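Local coordinates for protein glucose-6-phosphate isomerase (Chlamydia trachomatis D/UW-3/CX, PDB 6OTU) that catalyses the reversible isomerization of glucose-6-phosphate to fructose-6-phosphate, at residues Val207-Ser212 with Val241-Gln246; Leu152-Ile157 with Gly278-Phe283. One frame throughout, in Å; residues are numbered along the deposited sequence.

Contact 1: Val207-Ser212 with Val241-Gln246; sequences VVVSKS and VAVTSQ. With G6Q (glucose-6-phosphate), chain E.
CG2 of V243 lies near V207 CG1 (3.9 Å) and V209 CG2 on one face of a parallel strand pair, facing helix 275-285. V207 comes to V243 obliquely, while V209 and V243 lie side by side and point the same way. The backbones are laced by V208 N to V241 O, V243 N to V208 O and S210 N to V243 O, the staggered ladder of parallel strands. These strands, with helix 216-231 between them, form a beta-alpha-beta crossover in the five-stranded parallel sheet of a SIS-type alpha/beta domain. As in other SIS domains, the phosphate is received by a serine-rich loop where a strand ends. Here S210 OG reaches O3P of glucose-6-phosphate, K211 N reaches O1P at 2.7 Å, and both S212 N and S212 OG grip O2P, the amide bond of S212 being nearly straight (172°). G213 N and T214 N bond in turn to OG of S210 and OG of S212, tying both hydroxyls to the loop that follows. K211 CB points away from 241-246 and lies 3.6 Å from O1P of the sugar phosphate. The side chain then runs past the end of the other strand, where CG, anti to the backbone N (chi1 175°), brushes S245 CB at 4.2 Å. Beyond CG the chain stays extended, in a course that also touches L262 of strand 258-262 and R104, and NZ bonds to the carbonyl oxygens of D264 and I266. The backbone of K211 is held as well, since S245 N meets K211 O at 3.0 Å. Beside it T244 OG1 sits 2.9 Å from S210 O and 3.0 Å from K211 O, but its firmer partner is S248 OG, which also bonds to S212 O.

Contact 2: Leu152-Ile157 with Gly278-Phe283; sequences LVQIGI and GVVLGF. With G6Q (glucose-6-phosphate), chain E.
Q154 and V280 are bridged by one ordered water, which donates to Q154 OE1 at 2.7 Å and accepts from V280 N at 2.9 Å, so that a strand side chain reaches a helix backbone amide through one molecule. The glutamine crosses the valine at about a right angle, and its OE1 comes to 3.4 Å from V280 CB. Its chain bends at chi2 (136°), which places the amide carbon CD; the other end of the amide, NE2, bonds to S160 O and only weakly to V276 O. The remaining contact is apolar and centres on L152. Its CD2 packs at 3.6 Å against V280 CG2, whereas CD1 lies close to CB and CG of F283, with V279 CG1 further off at 4.3 Å. L152 and F283 slide past each other in opposite directions, bringing L152 CB to 3.6 Å from F283 CD2. The axis of 278-283 runs at 164° to strand 152-155, nearly antiparallel, across one face of the parallel sheet, with I181 of strand 180-184 and P164 of helix 162-172 also packing on V280, while helix 216-231 lies against V153 and I155 on the opposite face.

In the fold
Contacts 1 and 2 are both buried and share one parallel sheet, in which strands 151-155 and 204-209 are neighbours: V207 N and V209 N probably bond to V153 O and I155 O. Contact 1 joins strand to strand, largely through backbone bonds, and ends in a polar loop at the substrate phosphate. Contact 2 joins strand to helix through apolar side chains and a water, and its touching residues lie away from the annotated sites. Helix 275-285 serves both, since V279 also packs on V207 and V243. The two meet again at glucose-6-phosphate, which the 207-212 loop grips by hydrogen bonds and I157 approaches at its C6 carbon, beside H386 of the second subunit.

Contact 1: Val207-Ser212 with Val241-Gln246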
# COMPACT_ATOMS: atom_id res chain seq x y z
N VAL A 207 -19.64 -11.05 -12.74
CA VAL A 207 -19.27 -12.25 -12.00
C VAL A 207 -19.31 -11.91 -10.52
O VAL A 207 -18.44 -11.19 -10.01
CB VAL A 207 -17.89 -12.78 -12.42
CG1 VAL A 207 -17.58 -14.12 -11.72
CG2 VAL A 207 -17.83 -12.96 -13.93
N VAL A 208 -20.33 -12.40 -9.83
CA VAL A 208 -20.47 -12.19 -8.39
C VAL A 208 -19.75 -13.32 -7.66
O VAL A 208 -20.12 -14.50 -7.78
CB VAL A 208 -21.95 -12.12 -7.97
CG1 VAL A 208 -22.08 -11.48 -6.60
CG2 VAL A 208 -22.75 -11.34 -9.01
N VAL A 209 -18.71 -12.97 -6.92
CA VAL A 209 -17.83 -13.94 -6.28
C VAL A 209 -17.98 -13.75 -4.78
O VAL A 209 -17.59 -12.71 -4.23
CB VAL A 209 -16.37 -13.77 -6.73
CG1 VAL A 209 -15.48 -14.79 -6.04
CG2 VAL A 209 -16.26 -13.88 -8.26
N SER A 210 -18.53 -14.75 -4.11
CA SER A 210 -18.69 -14.69 -2.65
C SER A 210 -18.78 -16.12 -2.14
O SER A 210 -19.75 -16.81 -2.44
CB SER A 210 -19.93 -13.89 -2.27
OG SER A 210 -20.36 -14.22 -0.96
N LYS A 211 -17.78 -16.55 -1.37
CA LYS A 211 -17.75 -17.92 -0.86
C LYS A 211 -18.99 -18.22 -0.03
O LYS A 211 -19.75 -19.14 -0.33
CB LYS A 211 -16.46 -18.16 -0.05
CG LYS A 211 -16.38 -19.53 0.63
CD LYS A 211 -14.99 -19.83 1.22
CE LYS A 211 -15.02 -21.05 2.14
NZ LYS A 211 -13.72 -21.31 2.81
N SER A 212 -19.22 -17.42 1.02
CA SER A 212 -20.40 -17.62 1.86
C SER A 212 -21.70 -17.44 1.09
O SER A 212 -22.70 -18.10 1.40
CB SER A 212 -20.38 -16.65 3.04
OG SER A 212 -20.44 -15.31 2.59
N VAL A 241 -23.12 -14.25 -13.46
CA VAL A 241 -22.50 -15.53 -13.15
C VAL A 241 -22.16 -15.52 -11.67
O VAL A 241 -21.73 -14.48 -11.13
CB VAL A 241 -21.25 -15.78 -14.02
CG1 VAL A 241 -20.30 -16.79 -13.37
CG2 VAL A 241 -21.65 -16.23 -15.42
N ALA A 242 -22.38 -16.64 -10.99
CA ALA A 242 -22.00 -16.75 -9.58
C ALA A 242 -20.82 -17.70 -9.40
O ALA A 242 -20.65 -18.69 -10.13
CB ALA A 242 -23.18 -17.20 -8.72
N VAL A 243 -19.98 -17.36 -8.43
CA VAL A 243 -18.90 -18.20 -7.95
C VAL A 243 -19.06 -18.23 -6.44
O VAL A 243 -18.93 -17.19 -5.78
CB VAL A 243 -17.51 -17.66 -8.35
CG1 VAL A 243 -16.39 -18.56 -7.84
CG2 VAL A 243 -17.43 -17.52 -9.86
N THR A 244 -19.39 -19.39 -5.88
CA THR A 244 -19.71 -19.50 -4.47
C THR A 244 -19.47 -20.92 -3.99
O THR A 244 -19.29 -21.85 -4.78
CB THR A 244 -21.17 -19.10 -4.18
OG1 THR A 244 -21.40 -19.15 -2.78
CG2 THR A 244 -22.15 -20.06 -4.85
N SER A 245 -19.47 -21.07 -2.66
CA SER A 245 -19.39 -22.38 -2.03
C SER A 245 -20.57 -23.26 -2.45
O SER A 245 -21.69 -22.78 -2.65
CB SER A 245 -19.37 -22.23 -0.51
OG SER A 245 -18.64 -23.28 0.09
N GLN A 246 -20.32 -24.56 -2.57
CA GLN A 246 -21.40 -25.47 -2.94
C GLN A 246 -22.46 -25.50 -1.84
O GLN A 246 -22.14 -25.56 -0.65
CB GLN A 246 -20.86 -26.87 -3.20
CG GLN A 246 -21.82 -27.76 -3.97
CD GLN A 246 -21.10 -28.74 -4.88
OE1 GLN A 246 -19.96 -29.12 -4.62
NE2 GLN A 246 -21.76 -29.14 -5.96
C1 G6Q E . -10.57 -14.49 3.29
C2 G6Q E . -11.45 -13.71 4.28
C3 G6Q E . -12.21 -12.55 3.64
C4 G6Q E . -13.34 -12.99 2.70
C5 G6Q E . -14.27 -11.82 2.38
C6 G6Q E . -15.29 -12.17 1.32
O1 G6Q E . -10.05 -15.49 3.65
O2 G6Q E . -12.36 -14.57 4.93
O3 G6Q E . -11.30 -11.71 2.92
O4 G6Q E . -12.80 -13.50 1.48
O5 G6Q E . -14.93 -11.40 3.58
O6 G6Q E . -16.02 -13.34 1.77
P G6Q E . -17.04 -14.09 0.76
O1P G6Q E . -16.19 -14.63 -0.38
O2P G6Q E . -17.65 -15.20 1.61
O3P G6Q E . -18.05 -13.06 0.31

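Contact 2: Leu152-Ile157 with Gly278-Phe283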
# COMPACT_ATOMS: atom_id res chain seq x y z
N LEU A 152 -15.85 -7.76 -18.34
CA LEU A 152 -16.16 -8.55 -17.16
C LEU A 152 -16.02 -7.68 -15.91
O LEU A 152 -15.03 -6.95 -15.77
CB LEU A 152 -15.25 -9.79 -17.06
CG LEU A 152 -15.60 -10.79 -15.95
CD1 LEU A 152 -15.32 -12.20 -16.39
CD2 LEU A 152 -14.87 -10.50 -14.63
N VAL A 153 -17.00 -7.76 -15.02
CA VAL A 153 -17.01 -7.01 -13.76
C VAL A 153 -17.07 -8.00 -12.60
O VAL A 153 -18.08 -8.69 -12.42
CB VAL A 153 -18.18 -6.03 -13.67
CG1 VAL A 153 -18.19 -5.34 -12.30
CG2 VAL A 153 -18.10 -5.00 -14.80
N GLN A 154 -16.00 -8.08 -11.83
CA GLN A 154 -15.98 -8.97 -10.67
C GLN A 154 -16.48 -8.21 -9.46
O GLN A 154 -15.87 -7.22 -9.04
CB GLN A 154 -14.58 -9.52 -10.41
CG GLN A 154 -14.52 -10.49 -9.24
CD GLN A 154 -13.69 -11.73 -9.53
OE1 GLN A 154 -13.67 -12.25 -10.65
NE2 GLN A 154 -13.00 -12.22 -8.50
N ILE A 155 -17.61 -8.66 -8.91
CA ILE A 155 -18.17 -8.14 -7.67
C ILE A 155 -17.75 -9.08 -6.55
O ILE A 155 -18.08 -10.27 -6.58
CB ILE A 155 -19.71 -8.02 -7.75
CG1 ILE A 155 -20.12 -7.02 -8.84
CG2 ILE A 155 -20.29 -7.65 -6.40
CD1 ILE A 155 -21.62 -6.82 -8.98
N GLY A 156 -17.03 -8.55 -5.58
CA GLY A 156 -16.51 -9.36 -4.49
C GLY A 156 -15.49 -8.54 -3.72
O GLY A 156 -14.99 -7.52 -4.19
N ILE A 157 -15.19 -9.02 -2.52
CA ILE A 157 -14.35 -8.26 -1.61
C ILE A 157 -13.39 -9.21 -0.91
O ILE A 157 -13.61 -10.42 -0.86
CB ILE A 157 -15.22 -7.46 -0.59
CG1 ILE A 157 -14.41 -6.36 0.13
CG2 ILE A 157 -15.93 -8.41 0.35
CD1 ILE A 157 -15.30 -5.37 0.92
N GLY A 278 -10.44 -18.30 -11.51
CA GLY A 278 -10.52 -18.99 -12.79
C GLY A 278 -11.40 -18.28 -13.81
O GLY A 278 -11.06 -18.20 -14.99
N VAL A 279 -12.54 -17.75 -13.35
CA VAL A 279 -13.49 -17.11 -14.27
C VAL A 279 -12.88 -15.84 -14.86
O VAL A 279 -12.81 -15.68 -16.09
CB VAL A 279 -14.83 -16.83 -13.57
CG1 VAL A 279 -15.71 -16.01 -14.48
CG2 VAL A 279 -15.52 -18.13 -13.18
N VAL A 280 -12.45 -14.91 -14.01
CA VAL A 280 -11.96 -13.64 -14.53
C VAL A 280 -10.69 -13.84 -15.35
O VAL A 280 -10.55 -13.27 -16.44
CB VAL A 280 -11.76 -12.62 -13.39
CG1 VAL A 280 -10.73 -13.09 -12.38
CG2 VAL A 280 -11.38 -11.26 -13.98
N LEU A 281 -9.77 -14.67 -14.85
CA LEU A 281 -8.54 -14.92 -15.59
C LEU A 281 -8.83 -15.64 -16.90
O LEU A 281 -8.31 -15.27 -17.95
CB LEU A 281 -7.56 -15.73 -14.74
CG LEU A 281 -7.06 -15.06 -13.45
CD1 LEU A 281 -6.21 -16.03 -12.64
CD2 LEU A 281 -6.30 -13.78 -13.73
N GLY A 282 -9.68 -16.67 -16.85
CA GLY A 282 -10.02 -17.39 -18.06
C GLY A 282 -10.68 -16.51 -19.11
O GLY A 282 -10.38 -16.62 -20.30
N PHE A 283 -11.57 -15.61 -18.69
CA PHE A 283 -12.23 -14.72 -19.64
C PHE A 283 -11.24 -13.72 -20.23
O PHE A 283 -11.25 -13.47 -21.45
CB PHE A 283 -13.38 -13.99 -18.94
CG PHE A 283 -14.08 -12.98 -19.80
CD1 PHE A 283 -15.13 -13.35 -20.63
CD2 PHE A 283 -13.71 -11.64 -19.76
CE1 PHE A 283 -15.78 -12.40 -21.42
CE2 PHE A 283 -14.37 -10.70 -20.54
CZ PHE A 283 -15.40 -11.08 -21.37
C1 G6Q E . -10.57 -14.49 3.29
C2 G6Q E . -11.45 -13.71 4.28
C3 G6Q E . -12.21 -12.55 3.64
C4 G6Q E . -13.34 -12.99 2.70
C5 G6Q E . -14.27 -11.82 2.38
C6 G6Q E . -15.29 -12.17 1.32
O1 G6Q E . -10.05 -15.49 3.65
O2 G6Q E . -12.36 -14.57 4.93
O3 G6Q E . -11.30 -11.71 2.92
O4 G6Q E . -12.80 -13.50 1.48
O5 G6Q E . -14.93 -11.40 3.58
O6 G6Q E . -16.02 -13.34 1.77
P G6Q E . -17.04 -14.09 0.76
O1P G6Q E . -16.19 -14.63 -0.38
O2P G6Q E . -17.65 -15.20 1.61
O3P G6Q E . -18.05 -13.06 0.31
O HOH W 1 -13.50 -14.92 -11.28